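Local coordinates for protein LSM2-LSM8 complex subunit lsm8 (Schizosaccharomyces pombe, PDB 6PPN) that forms part of the nuclear LSM2-LSM8 ring, which binds the 3' end of U6 snRNA and promotes spliceosome assembly through U4/U6 annealing, at residues F6-V11 with V68-E73; R19-S24 with L36-R42; H30-L34 with G62-V68. All coordinates share one frame; numbering follows the deposited sequence.

Interaction 1: F6-V11 with V68-E73; sequences FMEQRV and VGLVNE
With CG anti to the backbone N in L70 (chi1 -176°) and anti to the carbonyl carbon in F6 (chi1 -62°), the leucine comes to lie over one face of the phenylalanine ring. The L70 CB hydrogens make the CH-pi contact, CB standing 3.9 Å from the F6 ring centroid but displaced toward the rim, nearest CE1 and CD1. The same ring meets V68 differently: V68 O approaches at its edge, 3.3 Å from F6 CE2. Beyond the ring, L70 CD1 also touches the Q9 amide, 3.7 Å from Q9 OE1. That amide is fixed at its other end, since Q9 NE2 donates to M7 O, within the type II turn from F6 to Q9, and to D5 O just before it.

The backbones here belong to the first and last strands of the Sm fold, whose antiparallel pairing closes the small, strongly bent barrel. V11 and L70 form a non-hydrogen-bonded pair with side chains on one face, and next to it V71 N donates to R10 O over 3.2 Å at an N-H...O angle of 163°. V11 CG1 is pressed tightly against V68 CG1, at 3.5 Å. On its other edge the V68-L70 strand pairs with a strand of a neighbouring protein chain, carrying the sheet across the interface, and aromatic packing from that chain reaches both F6 and V68. R10 offers E73 its aliphatic part, with CG 3.5 Å from E73 OE1, while the bent chain sends the guanidinium away to S24 OG and D38 O.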
loop_
_atom_site.group_PDB
_atom_site.type_symbol
_atom_site.label_atom_id
_atom_site.label_comp_id
_atom_site.label_asym_id
_atom_site.label_seq_id
_atom_site.Cartn_x
_atom_site.Cartn_y
_atom_site.Cartn_z
ATOM N N PHE H 6 9.571 20.282 12.061
ATOM C CA PHE H 6 10.285 20.601 10.828
ATOM C C PHE H 6 9.668 21.755 10.039
ATOM O O PHE H 6 10.192 22.098 8.971
ATOM C CB PHE H 6 10.339 19.376 9.911
ATOM C CG PHE H 6 11.064 18.196 10.486
ATOM C CD1 PHE H 6 11.906 18.330 11.565
ATOM C CD2 PHE H 6 10.904 16.936 9.914
ATOM C CE1 PHE H 6 12.576 17.234 12.077
ATOM C CE2 PHE H 6 11.578 15.831 10.412
ATOM C CZ PHE H 6 12.417 15.982 11.516
ATOM N N MET H 7 8.568 22.346 10.512
ATOM C CA MET H 7 7.853 23.354 9.728
ATOM C C MET H 7 8.747 24.536 9.343
ATOM O O MET H 7 9.561 25.016 10.142
ATOM C CB MET H 7 6.651 23.865 10.514
ATOM C CG MET H 7 5.443 22.965 10.440
ATOM S SD MET H 7 4.841 22.910 8.754
ATOM C CE MET H 7 4.449 24.644 8.559
ATOM N N GLU H 8 8.573 25.012 8.105
ATOM C CA GLU H 8 9.261 26.184 7.569
ATOM C C GLU H 8 10.765 25.982 7.472
ATOM O O GLU H 8 11.522 26.958 7.452
ATOM C CB GLU H 8 8.974 27.456 8.386
ATOM C CG GLU H 8 7.514 27.734 8.646
ATOM C CD GLU H 8 6.696 27.929 7.375
ATOM O OE1 GLU H 8 7.260 28.330 6.324
ATOM O OE2 GLU H 8 5.474 27.643 7.429
ATOM N N GLN H 9 11.232 24.740 7.457
ATOM C CA GLN H 9 12.653 24.474 7.315
ATOM C C GLN H 9 12.889 23.561 6.122
ATOM O O GLN H 9 11.965 22.900 5.629
ATOM C CB GLN H 9 13.227 23.844 8.589
ATOM C CG GLN H 9 13.015 24.706 9.824
ATOM C CD GLN H 9 13.051 23.887 11.097
ATOM O OE1 GLN H 9 14.127 23.561 11.616
ATOM N NE2 GLN H 9 11.865 23.501 11.581
ATOM N N ARG H 10 14.143 23.547 5.651
ATOM C CA ARG H 10 14.540 22.657 4.566
ATOM C C ARG H 10 14.467 21.221 5.040
ATOM O O ARG H 10 14.919 20.886 6.136
ATOM C CB ARG H 10 15.945 22.957 4.067
ATOM C CG ARG H 10 16.082 24.322 3.432
ATOM C CD ARG H 10 15.101 24.554 2.264
ATOM N NE ARG H 10 15.450 23.855 1.022
ATOM C CZ ARG H 10 14.840 24.055 -0.153
ATOM N NH1 ARG H 10 13.854 24.938 -0.263
ATOM N NH2 ARG H 10 15.217 23.375 -1.234
ATOM N N VAL H 11 13.871 20.382 4.220
ATOM C CA VAL H 11 13.504 19.031 4.581
ATOM C C VAL H 11 13.817 18.153 3.377
ATOM O O VAL H 11 13.832 18.627 2.240
ATOM C CB VAL H 11 12.014 19.056 4.963
ATOM C CG1 VAL H 11 11.230 18.016 4.242
ATOM C CG2 VAL H 11 11.851 19.047 6.485
ATOM N N VAL H 68 10.872 11.678 6.220
ATOM C CA VAL H 68 11.112 13.121 6.113
ATOM C C VAL H 68 12.285 13.472 7.029
ATOM O O VAL H 68 12.175 13.353 8.252
ATOM C CB VAL H 68 9.871 13.948 6.492
ATOM C CG1 VAL H 68 10.160 15.431 6.309
ATOM C CG2 VAL H 68 8.640 13.522 5.659
ATOM N N GLY H 69 13.405 13.885 6.453
ATOM C CA GLY H 69 14.593 14.231 7.218
ATOM C C GLY H 69 14.765 15.739 7.262
ATOM O O GLY H 69 14.468 16.423 6.295
ATOM N N LEU H 70 15.240 16.254 8.388
ATOM C CA LEU H 70 15.533 17.672 8.513
ATOM C C LEU H 70 16.961 17.880 8.032
ATOM O O LEU H 70 17.888 17.269 8.573
ATOM C CB LEU H 70 15.372 18.114 9.968
ATOM C CG LEU H 70 15.547 19.589 10.295
ATOM C CD1 LEU H 70 14.376 20.380 9.731
ATOM C CD2 LEU H 70 15.581 19.767 11.797
ATOM N N VAL H 71 17.153 18.712 7.009
ATOM C CA VAL H 71 18.501 18.855 6.472
ATOM C C VAL H 71 19.256 19.838 7.356
ATOM O O VAL H 71 18.791 20.953 7.639
ATOM C CB VAL H 71 18.504 19.263 4.985
ATOM C CG1 VAL H 71 17.127 19.116 4.363
ATOM C CG2 VAL H 71 19.055 20.620 4.765
ATOM N N ASN H 72 20.398 19.389 7.854
ATOM C CA ASN H 72 21.211 20.193 8.738
ATOM C C ASN H 72 22.057 21.090 7.868
ATOM O O ASN H 72 22.900 20.594 7.112
ATOM C CB ASN H 72 22.070 19.287 9.606
ATOM C CG ASN H 72 22.685 20.014 10.758
ATOM O OD1 ASN H 72 23.785 20.559 10.667
ATOM N ND2 ASN H 72 21.961 20.043 11.864
ATOM N N GLU H 73 21.837 22.404 7.966
ATOM C CA GLU H 73 22.429 23.300 6.983
ATOM C C GLU H 73 23.948 23.227 7.007
ATOM O O GLU H 73 24.585 23.243 5.949
ATOM C CB GLU H 73 21.944 24.739 7.188
ATOM C CG GLU H 73 20.403 24.951 7.286
ATOM C CD GLU H 73 19.545 24.355 6.133
ATOM O OE1 GLU H 73 18.304 24.556 6.165
ATOM O OE2 GLU H 73 20.075 23.728 5.185
#

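Interaction 2: R19-S24 with L36-R42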
loop_
_atom_site.group_PDB
_atom_site.type_symbol
_atom_site.label_atom_id
_atom_site.label_comp_id
_atom_site.label_asym_id
_atom_site.label_seq_id
_atom_site.Cartn_x
_atom_site.Cartn_y
_atom_site.Cartn_z
ATOM N N ARG H 19 12.542 8.111 -4.591
ATOM C CA ARG H 19 13.014 9.408 -5.039
ATOM C C ARG H 19 13.375 10.261 -3.832
ATOM O O ARG H 19 12.910 10.027 -2.723
ATOM C CB ARG H 19 11.955 10.130 -5.887
ATOM C CG ARG H 19 11.896 9.667 -7.317
ATOM C CD ARG H 19 10.529 9.235 -7.766
ATOM N NE ARG H 19 9.660 10.294 -8.277
ATOM C CZ ARG H 19 8.960 10.193 -9.408
ATOM N NH1 ARG H 19 8.179 11.186 -9.801
ATOM N NH2 ARG H 19 9.054 9.103 -10.163
ATOM N N VAL H 20 14.244 11.242 -4.060
ATOM C CA VAL H 20 14.756 12.116 -3.012
ATOM C C VAL H 20 14.354 13.528 -3.406
ATOM O O VAL H 20 14.787 14.015 -4.454
ATOM C CB VAL H 20 16.284 11.999 -2.886
ATOM C CG1 VAL H 20 16.815 12.978 -1.829
ATOM C CG2 VAL H 20 16.671 10.568 -2.517
ATOM N N VAL H 21 13.506 14.187 -2.614
ATOM C CA VAL H 21 13.147 15.559 -2.965
ATOM C C VAL H 21 13.301 16.462 -1.756
ATOM O O VAL H 21 12.853 16.134 -0.658
ATOM C CB VAL H 21 11.722 15.687 -3.574
ATOM C CG1 VAL H 21 11.433 14.546 -4.555
ATOM C CG2 VAL H 21 10.678 15.766 -2.550
ATOM N N LEU H 22 13.950 17.595 -1.960
ATOM C CA LEU H 22 14.256 18.535 -0.898
ATOM C C LEU H 22 13.388 19.762 -1.066
ATOM O O LEU H 22 13.126 20.191 -2.199
ATOM C CB LEU H 22 15.725 18.956 -0.938
ATOM C CG LEU H 22 16.718 17.894 -0.465
ATOM C CD1 LEU H 22 17.068 16.942 -1.610
ATOM C CD2 LEU H 22 17.970 18.579 0.110
ATOM N N GLY H 23 12.971 20.352 0.047
ATOM C CA GLY H 23 12.268 21.626 -0.063
ATOM C C GLY H 23 11.858 22.129 1.302
ATOM O O GLY H 23 12.126 21.498 2.321
ATOM N N SER H 24 11.227 23.305 1.313
ATOM C CA SER H 24 10.754 23.887 2.562
ATOM C C SER H 24 9.402 23.316 2.965
ATOM O O SER H 24 8.457 23.301 2.167
ATOM C CB SER H 24 10.680 25.395 2.425
ATOM O OG SER H 24 11.949 25.859 2.019
ATOM N N LEU H 36 5.774 20.939 -0.029
ATOM C CA LEU H 36 7.130 21.461 -0.115
ATOM C C LEU H 36 7.150 22.605 -1.117
ATOM O O LEU H 36 6.522 22.519 -2.173
ATOM C CB LEU H 36 8.104 20.388 -0.581
ATOM C CG LEU H 36 8.085 19.091 0.201
ATOM C CD1 LEU H 36 9.215 18.206 -0.285
ATOM C CD2 LEU H 36 8.227 19.403 1.624
ATOM N N SER H 37 7.844 23.689 -0.790
ATOM C CA SER H 37 8.031 24.770 -1.747
ATOM C C SER H 37 9.511 24.957 -2.024
ATOM O O SER H 37 10.361 24.489 -1.262
ATOM C CB SER H 37 7.414 26.071 -1.248
ATOM O OG SER H 37 8.085 26.518 -0.094
ATOM N N ASP H 38 9.815 25.630 -3.131
ATOM C CA ASP H 38 11.191 25.734 -3.625
ATOM C C ASP H 38 11.881 24.374 -3.634
ATOM O O ASP H 38 13.055 24.233 -3.272
ATOM C CB ASP H 38 11.988 26.748 -2.813
ATOM C CG ASP H 38 11.570 28.153 -3.102
ATOM O OD1 ASP H 38 11.760 28.591 -4.259
ATOM O OD2 ASP H 38 10.997 28.801 -2.198
ATOM N N SER H 39 11.147 23.361 -4.040
ATOM C CA SER H 39 11.658 22.006 -3.949
ATOM C C SER H 39 12.412 21.602 -5.213
ATOM O O SER H 39 12.297 22.209 -6.284
ATOM C CB SER H 39 10.523 21.022 -3.727
ATOM O OG SER H 39 9.717 21.045 -4.876
ATOM N N PHE H 40 13.216 20.559 -5.069
ATOM C CA PHE H 40 13.908 19.998 -6.223
ATOM C C PHE H 40 14.165 18.531 -5.928
ATOM O O PHE H 40 14.140 18.100 -4.774
ATOM C CB PHE H 40 15.191 20.778 -6.546
ATOM C CG PHE H 40 16.166 20.833 -5.412
ATOM C CD1 PHE H 40 16.128 21.877 -4.505
ATOM C CD2 PHE H 40 17.121 19.837 -5.248
ATOM C CE1 PHE H 40 17.024 21.931 -3.450
ATOM C CE2 PHE H 40 18.025 19.888 -4.195
ATOM C CZ PHE H 40 17.979 20.940 -3.299
ATOM N N GLU H 41 14.337 17.738 -6.977
ATOM C CA GLU H 41 14.661 16.330 -6.801
ATOM C C GLU H 41 16.154 16.166 -6.977
ATOM O O GLU H 41 16.750 16.846 -7.805
ATOM C CB GLU H 41 13.934 15.440 -7.805
ATOM C CG GLU H 41 14.423 14.010 -7.747
ATOM C CD GLU H 41 13.568 13.029 -8.529
ATOM O OE1 GLU H 41 13.769 11.811 -8.342
ATOM O OE2 GLU H 41 12.693 13.467 -9.306
ATOM N N ARG H 42 16.752 15.259 -6.212
ATOM C CA ARG H 42 18.152 14.888 -6.386
ATOM C C ARG H 42 18.208 13.456 -6.880
ATOM O O ARG H 42 17.573 12.570 -6.294
ATOM C CB ARG H 42 18.941 14.987 -5.077
ATOM C CG ARG H 42 19.678 16.263 -4.858
ATOM C CD ARG H 42 20.250 16.308 -3.431
ATOM N NE ARG H 42 20.897 17.602 -3.194
ATOM C CZ ARG H 42 21.201 18.087 -1.997
ATOM N NH1 ARG H 42 20.921 17.393 -0.909
ATOM N NH2 ARG H 42 21.784 19.278 -1.891
HETATM O O HOH W 1 9.592 13.171 -8.197
HETATM O O HOH W 2 15.492 11.222 -6.397
#
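R19 faces E41 at the end of an antiparallel ladder that joins the second and third strands of the Sm fold and contains a beta bulge. E41 OE1 lies well out of the R19 guanidinium plane, so no N-H points at it; R19 NE instead donates to water 1 over 2.9 Å, and this water reaches E41 OE2 only weakly. The salt bridge of R19 NH1 is made outside this pair, with an acidic side chain of another protein chain. V20 O then accepts from R42 N at 2.9 Å. V21 turns to the opposite face of the sheet, where its CG2 meets L36 CD1 at 3.6 Å.

L22 is gripped at both backbone atoms, giving its N-H to F40 O and accepting from F40 N. Its CB lies over one face of the F40 ring, 4.2 Å from the centroid, and its CD2 sits 3.3 Å from R42 NH1, over a face of the guanidinium. F40 CG occupies the position between backbone N and carbonyl carbon (chi1 58°), which turns the ring back toward L22.

At G23 the register slips by one residue, and the fully extended glycine runs so close to S39 that a beta carbon would collide with S39 CB. Pairing resumes at S24, which exchanges two bonds with S37: S24 N donates to S37 O, and S37 N returns one to S24 O, 3.0 Å away.

Interaction 3: H30-L34 with G62-V68. With nucleotides of chain A.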
loop_
_atom_site.group_PDB
_atom_site.type_symbol
_atom_site.label_atom_id
_atom_site.label_comp_id
_atom_site.label_asym_id
_atom_site.label_seq_id
_atom_site.Cartn_x
_atom_site.Cartn_y
_atom_site.Cartn_z
ATOM N N HIS H 30 -2.618 14.826 9.011
ATOM C CA HIS H 30 -2.568 13.584 9.763
ATOM C C HIS H 30 -2.404 12.347 8.889
ATOM O O HIS H 30 -2.329 11.235 9.442
ATOM C CB HIS H 30 -3.841 13.425 10.577
ATOM C CG HIS H 30 -5.038 13.178 9.712
ATOM N ND1 HIS H 30 -5.578 14.156 8.898
ATOM C CD2 HIS H 30 -5.761 12.055 9.486
ATOM C CE1 HIS H 30 -6.599 13.653 8.228
ATOM N NE2 HIS H 30 -6.730 12.379 8.565
ATOM N N THR H 31 -2.441 12.466 7.560
ATOM C CA THR H 31 -2.082 11.323 6.720
ATOM C C THR H 31 -0.675 11.438 6.181
ATOM O O THR H 31 -0.254 10.565 5.417
ATOM C CB THR H 31 -3.016 11.168 5.527
ATOM O OG1 THR H 31 -2.846 12.297 4.662
ATOM C CG2 THR H 31 -4.452 11.079 5.976
ATOM N N THR H 32 0.067 12.472 6.581
ATOM C CA THR H 32 1.416 12.753 6.099
ATOM C C THR H 32 1.438 13.310 4.684
ATOM O O THR H 32 2.520 13.371 4.092
ATOM C CB THR H 32 2.331 11.513 6.163
ATOM O OG1 THR H 32 1.811 10.601 7.134
ATOM C CG2 THR H 32 3.748 11.871 6.624
ATOM N N ASN H 33 0.300 13.753 4.124
ATOM C CA ASN H 33 0.380 14.643 2.967
ATOM C C ASN H 33 1.336 15.774 3.329
ATOM O O ASN H 33 1.400 16.186 4.483
ATOM C CB ASN H 33 -0.994 15.230 2.601
ATOM C CG ASN H 33 -2.010 14.175 2.152
ATOM O OD1 ASN H 33 -1.661 13.158 1.548
ATOM N ND2 ASN H 33 -3.292 14.414 2.483
ATOM N N LEU H 34 2.128 16.234 2.370
ATOM C CA LEU H 34 3.098 17.291 2.645
ATOM C C LEU H 34 3.007 18.347 1.557
ATOM O O LEU H 34 2.685 18.034 0.412
ATOM C CB LEU H 34 4.539 16.775 2.677
ATOM C CG LEU H 34 4.835 15.536 3.506
ATOM C CD1 LEU H 34 6.263 15.110 3.229
ATOM C CD2 LEU H 34 4.656 15.815 4.989
ATOM N N GLY H 62 0.555 11.360 1.346
ATOM C CA GLY H 62 1.282 10.741 2.460
ATOM C C GLY H 62 1.545 9.255 2.286
ATOM O O GLY H 62 2.579 8.730 2.718
ATOM N N GLU H 63 0.615 8.560 1.675
ATOM C CA GLU H 63 0.786 7.171 1.307
ATOM C C GLU H 63 2.103 6.915 0.606
ATOM O O GLU H 63 2.589 5.789 0.613
ATOM C CB GLU H 63 -0.393 6.851 0.372
ATOM C CG GLU H 63 -0.449 5.560 -0.288
ATOM C CD GLU H 63 -1.749 5.445 -1.044
ATOM O OE1 GLU H 63 -2.289 6.510 -1.427
ATOM O OE2 GLU H 63 -2.253 4.313 -1.217
ATOM N N ASN H 64 2.682 7.925 -0.030
ATOM C CA ASN H 64 3.869 7.713 -0.842
ATOM C C ASN H 64 5.120 8.197 -0.126
ATOM O O ASN H 64 6.229 8.068 -0.656
ATOM C CB ASN H 64 3.657 8.396 -2.207
ATOM C CG ASN H 64 4.844 8.223 -3.167
ATOM O OD1 ASN H 64 5.432 9.216 -3.596
ATOM N ND2 ASN H 64 5.186 6.978 -3.521
ATOM N N VAL H 65 4.966 8.681 1.102
ATOM C CA VAL H 65 6.064 9.235 1.890
ATOM C C VAL H 65 6.626 8.154 2.796
ATOM O O VAL H 65 5.899 7.561 3.604
ATOM C CB VAL H 65 5.590 10.433 2.722
ATOM C CG1 VAL H 65 6.697 10.858 3.700
ATOM C CG2 VAL H 65 5.227 11.579 1.799
ATOM N N ALA H 66 7.921 7.890 2.667
ATOM C CA ALA H 66 8.603 6.974 3.576
ATOM C C ALA H 66 9.277 7.709 4.720
ATOM O O ALA H 66 9.101 7.355 5.893
ATOM C CB ALA H 66 9.653 6.138 2.810
ATOM N N MET H 67 10.064 8.723 4.413
ATOM C CA MET H 67 10.827 9.396 5.459
ATOM C C MET H 67 10.829 10.865 5.165
ATOM O O MET H 67 10.862 11.246 3.997
ATOM C CB MET H 67 12.295 8.966 5.493
ATOM C CG MET H 67 12.529 7.590 6.029
ATOM S SD MET H 67 14.260 7.257 5.714
ATOM C CE MET H 67 14.152 6.380 4.151
ATOM N N VAL H 68 10.872 11.678 6.220
ATOM C CA VAL H 68 11.112 13.121 6.113
ATOM C C VAL H 68 12.285 13.472 7.029
ATOM O O VAL H 68 12.175 13.353 8.252
ATOM C CB VAL H 68 9.871 13.948 6.492
ATOM C CG1 VAL H 68 10.160 15.431 6.309
ATOM C CG2 VAL H 68 8.640 13.522 5.659
ATOM P P U A 2 -7.947 5.536 3.027
ATOM O OP1 U A 2 -8.192 4.221 3.686
ATOM O OP2 U A 2 -8.464 6.782 3.650
ATOM O "O5'" U A 2 -6.409 5.845 2.827
ATOM C "C5'" U A 2 -5.625 5.027 1.977
ATOM C "C4'" U A 2 -4.187 5.427 2.086
ATOM O "O4'" U A 2 -4.037 6.758 1.522
ATOM C "C3'" U A 2 -3.655 5.515 3.517
ATOM O "O3'" U A 2 -2.255 5.311 3.460
ATOM C "C2'" U A 2 -3.874 6.976 3.837
ATOM O "O2'" U A 2 -3.084 7.452 4.903
ATOM C "C1'" U A 2 -3.491 7.611 2.501
ATOM N N1 U A 2 -4.009 8.964 2.297
ATOM C C2 U A 2 -3.101 9.955 1.981
ATOM O O2 U A 2 -1.888 9.747 1.829
ATOM N N3 U A 2 -3.664 11.199 1.822
ATOM C C4 U A 2 -5.004 11.538 1.943
ATOM O O4 U A 2 -5.382 12.706 1.778
ATOM C C5 U A 2 -5.863 10.451 2.281
ATOM C C6 U A 2 -5.345 9.233 2.452
ATOM P P U A 3 -1.641 3.846 3.565
ATOM O OP1 U A 3 -0.178 3.879 3.297
ATOM O OP2 U A 3 -2.423 2.914 2.718
ATOM O "O5'" U A 3 -1.941 3.528 5.088
ATOM C "C5'" U A 3 -1.437 2.396 5.721
ATOM C "C4'" U A 3 -1.320 2.690 7.176
ATOM O "O4'" U A 3 -0.506 3.857 7.354
ATOM C "C3'" U A 3 -2.611 3.006 7.927
ATOM O "O3'" U A 3 -3.107 1.876 8.610
ATOM C "C2'" U A 3 -2.208 4.071 8.953
ATOM O "O2'" U A 3 -2.243 3.481 10.244
ATOM C "C1'" U A 3 -0.739 4.345 8.619
ATOM N N1 U A 3 -0.361 5.758 8.760
ATOM C C2 U A 3 0.918 5.961 9.163
ATOM O O2 U A 3 1.695 5.019 9.264
ATOM N N3 U A 3 1.241 7.286 9.361
ATOM C C4 U A 3 0.400 8.371 9.237
ATOM O O4 U A 3 0.809 9.519 9.478
ATOM C C5 U A 3 -0.922 8.052 8.847
ATOM C C6 U A 3 -1.242 6.786 8.619
#
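One oxygen, N33 OD1, is shared between protein and RNA: it accepts from the backbone of G62, with G62 N at 2.9 Å (N-H...O angle 158°), and from U2 of chain A, whose N3 lies 2.8 Å away. This is the uridine pocket of the Sm fold, built from the loop after the second strand and the Arg-Gly turn before the last. N33 ND2 completes a two-bond pairing along the uracil edge, donating almost straight (174°) to U2 O4 over 2.8 Å. E63 N reaches the remaining carbonyl, U2 O2, also at 2.8 Å. Reading N3 as a donor and O4 as an acceptor is consistent with selection of uracil over cytosine, whose N3 is an acceptor and whose N4 is a donor.

The amide's rotation is fixed further by D29, which accepts from N33 ND2 and holds T31 OG1 as well. T31 lies over a face of the base, its CB 3.7 Å from U2 C2. With a leucine in place of N33, G62 N and the uracil N3 and O4 would probably all be left without their mates and the base held less firmly.

G62 is pressed against the loop backbone, its CA hydrogen directed at T31 O 3.3 Å from CA, and a beta carbon there would collide with T31 O. T32 OG1 is hydrogen-bonded to a basic side chain of another protein chain. Behind the pocket the contact turns apolar: L34 CD1 packs on V65 CG2 and meets V68 CG2 tip to tip at 3.8 Å.

All three contacts reach one curled antiparallel sheet. Interactions 1 and 2 have centres 11 Å apart and touch directly: V11 N probably donates to G23 O, while R10 packs on G23, so the neighbouring strands 10-15 and 20-28 tie them together. Interaction 3 lies about 14 Å between centres from each of the others and shares strand 65-71, and V68 itself, with interaction 1. Along the chain, interaction 1 brackets the rest, joining the outermost segments, whereas interactions 2 and 3 alternate. The strand that closes the barrel and pairs with a neighbouring chain also leads out of the turn that holds RNA, an arrangement consistent with RNA binding depending on the assembled ring.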